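Local structure of effector protein MavE (Legionella pneumophila subsp. pneumophila, 6PIR) at residues F17-L22 and A68-A72; F10-S14 and A72-S77. The protein acts as a virulence effector indispensable for endoplasmic reticulum-mediated remodelling of the Legionella-containing vacuole, lysosomal evasion and intracellular replication in human macrophages and amoebae. The contacts are given in a common frame with arbitrary orientation. Numbering follows the deposited sequence.

Contact 1: F17-L22 and A68-A72; sequences FLETIL and AIAEA
A buried, apolar helix-helix crossing close to the centre of the all-helical domain joins the C-terminal end of helix 5-21 to the middle of helix 59-77, and illustrates how alanines let helices approach closely. Residues 17-21 and 68-72 are alpha-helical, with backbone i to i+4 hydrogen bonds from Ile-21 N to Phe-17 O at 2.9 Å and from Ala-72 N to Ala-68 O at 2.8 Å. Their axes come within 8.8 Å and cross obliquely in an antiparallel sense, 131° between N-to-C directions; the closest CA pair is Phe-17 and Ala-72, 5.2 Å apart. Here Phe-17 CB meets Ala-72 CB at 3.8 Å. One turn on, Ile-21 (chi1 m, chi2 t) lays CG2 3.6 Å from Ala-68 CB and CD1 3.6 Å from Ala-68 O. Leu-18 (chi1 t, chi2 p) reaches Ala-68 CB with CD1 at 3.7 Å and Ile-69 CD1 with CD2 at 3.9 Å. Helix 115-134 packs on Leu-18, helix 26-36 on Ile-21. Glu-71 OE1 lies 3.7 Å from Ile-21 CD1, but its OE2 is hydrogen-bonded to His-33. No hydrogen bond crosses between the segments, so their cohesion rests on close apolar fit, with the carboxylate satisfied elsewhere.

Contact 2: F10-S14 and A72-S77; sequences FLINS and AIALVS
Ala-72 opens the second segment at the closest backbone approach, its CA 5.2 Å from Ser-14 CA and its CB 3.5 Å from Ser-14 O. Here the middle of helix 5-21 crosses the C-terminal end of helix 59-77 in the buried core of the helical domain; both segments are alpha-helical, axes 9.5 Å and directions 121° apart. Ile-73 follows, its CG2 4.3 Å from Phe-10 CZ at the ring edge; helix 85-106 flanks Ile-73 and Phe-10. One turn beyond Ala-72, Val-76 (chi1 t) points toward the other helix and meets three residues: CG2 is 3.6 Å from Asn-13 CB and 3.5 Å from Ser-14 N, CG1 3.5 Å from CE1 of Phe-10, whose chi1 t brings the ring across. Ser-77 ends the segment, OG 3.8 Å from Phe-10 CE1. Each serine hydroxyl donates into its own helix, Ser-14 OG to Phe-10 O at 2.7 Å and Ser-77 OG to Ile-73 O at 2.8 Å. Serines thus line a van der Waals interface with no hydrogen bond across it.

Contacts 1 and 2 are successive parts of one interface between helix 5-21 and helix 59-77, their centres 8 Å apart. The chain meets 10-14, 17-22, 68-72 and 72-77 in that order; because the helices cross in an antiparallel sense, the two inner segments pair in contact 1 and the two outer ones in contact 2. Ala-72 belongs to both, and Phe-17 bridges them, with its CD2 3.6 Å from Val-76 CG2 and its CE2 3.6 Å from Leu-75 CB. The interface lies in the core of the helical part preceding the transmembrane helix. The probable NPxY motif, Asn-42 to Tyr-45, essential for vacuole remodelling, lies in the intervening chain; Tyr-45 touches Ala-70 on the outward side of helix 59-77.

Contact 1: F17-L22 and A68-A72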
ATOM      1  N   PHE A  17      -6.530   1.691   2.747  1.00 27.56           N
ATOM      2  CA  PHE A  17      -6.750   2.361   1.469  1.00 24.76           C
ATOM      3  C   PHE A  17      -6.473   1.438   0.289  1.00 22.94           C
ATOM      4  O   PHE A  17      -7.176   1.507  -0.721  1.00 23.89           O
ATOM      5  CB  PHE A  17      -5.898   3.601   1.335  1.00 25.54           C
ATOM      6  CG  PHE A  17      -6.446   4.793   2.045  1.00 29.58           C
ATOM      7  CD1 PHE A  17      -7.726   5.272   1.747  1.00 26.50           C
ATOM      8  CD2 PHE A  17      -5.707   5.417   3.016  1.00 28.69           C
ATOM      9  CE1 PHE A  17      -8.229   6.375   2.404  1.00 30.55           C
ATOM     10  CE2 PHE A  17      -6.204   6.554   3.648  1.00 30.08           C
ATOM     11  CZ  PHE A  17      -7.481   7.016   3.335  1.00 31.28           C
ATOM     12  N   LEU A  18      -5.427   0.602   0.381  1.00 23.21           N
ATOM     13  CA  LEU A  18      -5.147  -0.381  -0.662  1.00 22.58           C
ATOM     14  C   LEU A  18      -6.358  -1.266  -0.911  1.00 22.45           C
ATOM     15  O   LEU A  18      -6.772  -1.486  -2.058  1.00 22.02           O
ATOM     16  CB  LEU A  18      -3.937  -1.247  -0.263  1.00 23.13           C
ATOM     17  CG  LEU A  18      -3.586  -2.379  -1.249  1.00 22.59           C
ATOM     18  CD1 LEU A  18      -3.195  -1.893  -2.647  1.00 24.98           C
ATOM     19  CD2 LEU A  18      -2.451  -3.290  -0.636  1.00 23.27           C
ATOM     20  N   GLU A  19      -6.934  -1.817   0.158  1.00 23.46           N
ATOM     21  CA  GLU A  19      -8.088  -2.702   0.001  1.00 22.63           C
ATOM     22  C   GLU A  19      -9.281  -1.947  -0.575  1.00 24.35           C
ATOM     23  O   GLU A  19     -10.028  -2.493  -1.395  1.00 27.86           O
ATOM     24  CB  GLU A  19      -8.476  -3.329   1.343  1.00 24.67           C
ATOM     25  CG  GLU A  19      -7.496  -4.347   1.880  1.00 26.13           C
ATOM     26  CD  GLU A  19      -7.679  -4.545   3.396  1.00 33.42           C
ATOM     27  OE1 GLU A  19      -8.847  -4.658   3.813  1.00 32.21           O
ATOM     28  OE2 GLU A  19      -6.671  -4.483   4.154  1.00 32.78           O
ATOM     29  N   THR A  20      -9.496  -0.711  -0.116  1.00 24.03           N
ATOM     30  CA  THR A  20     -10.595   0.113  -0.616  1.00 24.19           C
ATOM     31  C   THR A  20     -10.452   0.361  -2.124  1.00 22.22           C
ATOM     32  O   THR A  20     -11.393   0.140  -2.904  1.00 23.60           O
ATOM     33  CB  THR A  20     -10.627   1.422   0.187  1.00 24.48           C
ATOM     34  OG1 THR A  20     -10.862   1.152   1.586  1.00 27.73           O
ATOM     35  CG2 THR A  20     -11.717   2.390  -0.303  1.00 23.28           C
ATOM     36  N   ILE A  21      -9.255   0.761  -2.556  1.00 21.88           N
ATOM     37  CA  ILE A  21      -9.009   1.035  -3.968  1.00 24.77           C
ATOM     38  C   ILE A  21      -9.207  -0.240  -4.778  1.00 24.77           C
ATOM     39  O   ILE A  21      -9.854  -0.233  -5.831  1.00 22.01           O
ATOM     40  CB  ILE A  21      -7.601   1.631  -4.149  1.00 21.27           C
ATOM     41  CG1 ILE A  21      -7.524   2.989  -3.445  1.00 21.66           C
ATOM     42  CG2 ILE A  21      -7.258   1.809  -5.657  1.00 23.48           C
ATOM     43  CD1 ILE A  21      -6.090   3.522  -3.304  1.00 24.69           C
ATOM     44  N   LEU A  22      -8.733  -1.371  -4.257  1.00 24.79           N
ATOM     45  CA  LEU A  22      -8.920  -2.631  -4.968  1.00 27.84           C
ATOM     46  C   LEU A  22     -10.347  -3.171  -4.863  1.00 29.28           C
ATOM     47  O   LEU A  22     -10.656  -4.199  -5.465  1.00 32.60           O
ATOM     48  CB  LEU A  22      -7.919  -3.668  -4.440  1.00 24.13           C
ATOM     49  CG  LEU A  22      -6.473  -3.235  -4.714  1.00 24.44           C
ATOM     50  CD1 LEU A  22      -5.461  -4.230  -4.141  1.00 24.88           C
ATOM     51  CD2 LEU A  22      -6.258  -2.975  -6.229  1.00 23.23           C
ATOM     52  N   ALA A  68      -2.453   1.685  -6.893  1.00 23.79           N
ATOM     53  CA  ALA A  68      -3.174   1.658  -5.626  1.00 24.21           C
ATOM     54  C   ALA A  68      -2.240   1.901  -4.451  1.00 23.28           C
ATOM     55  O   ALA A  68      -2.607   2.596  -3.503  1.00 26.09           O
ATOM     56  CB  ALA A  68      -3.921   0.345  -5.461  1.00 24.44           C
ATOM     57  N   ILE A  69      -1.052   1.295  -4.469  1.00 25.06           N
ATOM     58  CA  ILE A  69      -0.085   1.523  -3.395  1.00 25.25           C
ATOM     59  C   ILE A  69       0.317   2.997  -3.336  1.00 27.17           C
ATOM     60  O   ILE A  69       0.416   3.582  -2.253  1.00 27.49           O
ATOM     61  CB  ILE A  69       1.151   0.628  -3.568  1.00 27.42           C
ATOM     62  CG1 ILE A  69       0.826  -0.843  -3.254  1.00 27.76           C
ATOM     63  CG2 ILE A  69       2.272   1.107  -2.647  1.00 33.84           C
ATOM     64  CD1 ILE A  69       0.613  -1.161  -1.764  1.00 27.23           C
ATOM     65  N   ALA A  70       0.661   3.586  -4.493  1.00 27.26           N
ATOM     66  CA  ALA A  70       1.087   4.984  -4.503  1.00 29.56           C
ATOM     67  C   ALA A  70      -0.028   5.889  -3.998  1.00 26.31           C
ATOM     68  O   ALA A  70       0.226   6.820  -3.218  1.00 27.24           O
ATOM     69  CB  ALA A  70       1.560   5.399  -5.901  1.00 29.61           C
ATOM     70  N   GLU A  71      -1.276   5.572  -4.362  1.00 26.20           N
ATOM     71  CA  GLU A  71      -2.418   6.357  -3.907  1.00 27.88           C
ATOM     72  C   GLU A  71      -2.627   6.184  -2.419  1.00 25.45           C
ATOM     73  O   GLU A  71      -2.961   7.147  -1.724  1.00 27.25           O
ATOM     74  CB  GLU A  71      -3.677   5.953  -4.669  1.00 29.08           C
ATOM     75  CG  GLU A  71      -3.658   6.446  -6.128  1.00 27.97           C
ATOM     76  CD  GLU A  71      -4.406   5.535  -7.092  1.00 25.40           C
ATOM     77  OE1 GLU A  71      -5.247   4.717  -6.675  1.00 23.03           O
ATOM     78  OE2 GLU A  71      -4.158   5.636  -8.297  1.00 26.07           O
ATOM     79  N   ALA A  72      -2.452   4.961  -1.928  1.00 25.19           N
ATOM     80  CA  ALA A  72      -2.586   4.694  -0.509  1.00 25.65           C
ATOM     81  C   ALA A  72      -1.558   5.483   0.287  1.00 27.01           C
ATOM     82  O   ALA A  72      -1.899   6.125   1.284  1.00 27.64           O
ATOM     83  CB  ALA A  72      -2.429   3.191  -0.241  1.00 26.59           C
TER

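Contact 2: F10-S14 and A72-S77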
ATOM      1  N   PHE A  10       0.950   3.314  10.162  1.00 38.79           N
ATOM      2  CA  PHE A  10       1.044   3.684   8.760  1.00 37.83           C
ATOM      3  C   PHE A  10       0.673   2.503   7.863  1.00 37.30           C
ATOM      4  O   PHE A  10      -0.041   2.657   6.863  1.00 34.57           O
ATOM      5  CB  PHE A  10       2.457   4.144   8.454  1.00 37.63           C
ATOM      6  CG  PHE A  10       2.604   4.768   7.105  1.00 37.95           C
ATOM      7  CD1 PHE A  10       2.493   6.147   6.955  1.00 36.40           C
ATOM      8  CD2 PHE A  10       2.874   3.995   5.991  1.00 38.94           C
ATOM      9  CE1 PHE A  10       2.630   6.746   5.695  1.00 36.56           C
ATOM     10  CE2 PHE A  10       3.008   4.578   4.741  1.00 38.00           C
ATOM     11  CZ  PHE A  10       2.889   5.960   4.595  1.00 36.59           C
ATOM     12  N   LEU A  11       1.164   1.319   8.203  1.00 33.78           N
ATOM     13  CA  LEU A  11       0.835   0.125   7.444  1.00 31.77           C
ATOM     14  C   LEU A  11      -0.654  -0.153   7.510  1.00 31.69           C
ATOM     15  O   LEU A  11      -1.269  -0.485   6.500  1.00 33.02           O
ATOM     16  CB  LEU A  11       1.624  -1.071   8.003  1.00 32.07           C
ATOM     17  CG  LEU A  11       3.131  -1.075   7.777  1.00 36.63           C
ATOM     18  CD1 LEU A  11       3.745  -2.174   8.655  1.00 33.93           C
ATOM     19  CD2 LEU A  11       3.502  -1.267   6.305  1.00 37.26           C
ATOM     20  N   ILE A  12      -1.244  -0.100   8.709  1.00 32.86           N
ATOM     21  CA  ILE A  12      -2.670  -0.413   8.833  1.00 31.88           C
ATOM     22  C   ILE A  12      -3.514   0.531   7.966  1.00 31.33           C
ATOM     23  O   ILE A  12      -4.445   0.114   7.250  1.00 29.23           O
ATOM     24  CB  ILE A  12      -3.091  -0.337  10.304  1.00 34.68           C
ATOM     25  CG1 ILE A  12      -2.520  -1.537  11.067  1.00 33.84           C
ATOM     26  CG2 ILE A  12      -4.593  -0.264  10.425  1.00 36.19           C
ATOM     27  CD1 ILE A  12      -2.605  -1.346  12.511  1.00 37.26           C
ATOM     28  N   ASN A  13      -3.209   1.826   8.015  1.00 35.96           N
ATOM     29  CA  ASN A  13      -4.012   2.777   7.230  1.00 32.49           C
ATOM     30  C   ASN A  13      -3.761   2.640   5.740  1.00 30.22           C
ATOM     31  O   ASN A  13      -4.680   2.831   4.908  1.00 30.75           O
ATOM     32  CB  ASN A  13      -3.701   4.189   7.687  1.00 33.02           C
ATOM     33  CG  ASN A  13      -4.238   4.470   9.047  1.00 35.91           C
ATOM     34  OD1 ASN A  13      -5.276   3.935   9.429  1.00 37.53           O
ATOM     35  ND2 ASN A  13      -3.558   5.329   9.785  1.00 35.75           N
ATOM     36  N   SER A  14      -2.511   2.350   5.379  1.00 29.63           N
ATOM     37  CA  SER A  14      -2.163   2.139   3.981  1.00 27.50           C
ATOM     38  C   SER A  14      -2.865   0.908   3.419  1.00 28.59           C
ATOM     39  O   SER A  14      -3.386   0.938   2.297  1.00 27.11           O
ATOM     40  CB  SER A  14      -0.646   2.016   3.886  1.00 28.33           C
ATOM     41  OG  SER A  14      -0.054   3.241   4.263  1.00 30.77           O
ATOM     42  N   ALA A  72      -2.452   4.961  -1.928  1.00 25.19           N
ATOM     43  CA  ALA A  72      -2.586   4.694  -0.509  1.00 25.65           C
ATOM     44  C   ALA A  72      -1.558   5.483   0.287  1.00 27.01           C
ATOM     45  O   ALA A  72      -1.899   6.125   1.284  1.00 27.64           O
ATOM     46  CB  ALA A  72      -2.429   3.191  -0.241  1.00 26.59           C
ATOM     47  N   ILE A  73      -0.302   5.477  -0.162  1.00 27.59           N
ATOM     48  CA  ILE A  73       0.750   6.233   0.531  1.00 32.98           C
ATOM     49  C   ILE A  73       0.422   7.725   0.537  1.00 32.44           C
ATOM     50  O   ILE A  73       0.562   8.403   1.561  1.00 32.67           O
ATOM     51  CB  ILE A  73       2.121   5.958  -0.110  1.00 34.49           C
ATOM     52  CG1 ILE A  73       2.526   4.508   0.083  1.00 31.78           C
ATOM     53  CG2 ILE A  73       3.187   6.907   0.426  1.00 37.39           C
ATOM     54  CD1 ILE A  73       3.677   4.096  -0.773  1.00 32.85           C
ATOM     55  N   ALA A  74       0.006   8.261  -0.619  1.00 29.02           N
ATOM     56  CA  ALA A  74      -0.396   9.658  -0.714  1.00 32.28           C
ATOM     57  C   ALA A  74      -1.492   9.987   0.290  1.00 29.46           C
ATOM     58  O   ALA A  74      -1.404  10.993   1.010  1.00 30.53           O
ATOM     59  CB  ALA A  74      -0.885   9.944  -2.145  1.00 28.70           C
ATOM     60  N   LEU A  75      -2.540   9.147   0.344  1.00 28.32           N
ATOM     61  CA  LEU A  75      -3.689   9.429   1.195  1.00 28.22           C
ATOM     62  C   LEU A  75      -3.327   9.352   2.676  1.00 29.24           C
ATOM     63  O   LEU A  75      -3.718  10.219   3.474  1.00 30.20           O
ATOM     64  CB  LEU A  75      -4.822   8.457   0.873  1.00 27.29           C
ATOM     65  CG  LEU A  75      -5.512   8.670  -0.501  1.00 28.39           C
ATOM     66  CD1 LEU A  75      -6.362   7.474  -0.837  1.00 26.99           C
ATOM     67  CD2 LEU A  75      -6.348   9.930  -0.473  1.00 30.29           C
ATOM     68  N   VAL A  76      -2.561   8.339   3.063  1.00 29.40           N
ATOM     69  CA  VAL A  76      -2.128   8.281   4.456  1.00 30.55           C
ATOM     70  C   VAL A  76      -1.193   9.435   4.775  1.00 32.06           C
ATOM     71  O   VAL A  76      -1.353  10.109   5.797  1.00 43.58           O
ATOM     72  CB  VAL A  76      -1.473   6.919   4.765  1.00 30.49           C
ATOM     73  CG1 VAL A  76      -0.847   6.932   6.166  1.00 31.95           C
ATOM     74  CG2 VAL A  76      -2.518   5.796   4.659  1.00 29.21           C
ATOM     75  N   SER A  77      -0.226   9.710   3.901  1.00 32.32           N
ATOM     76  CA  SER A  77       0.775  10.718   4.200  1.00 35.26           C
ATOM     77  C   SER A  77       0.161  12.103   4.318  1.00 38.76           C
ATOM     78  O   SER A  77       0.662  12.928   5.081  1.00 41.44           O
ATOM     79  CB  SER A  77       1.869  10.741   3.130  1.00 37.44           C
ATOM     80  OG  SER A  77       2.590   9.531   3.047  1.00 37.97           O
TER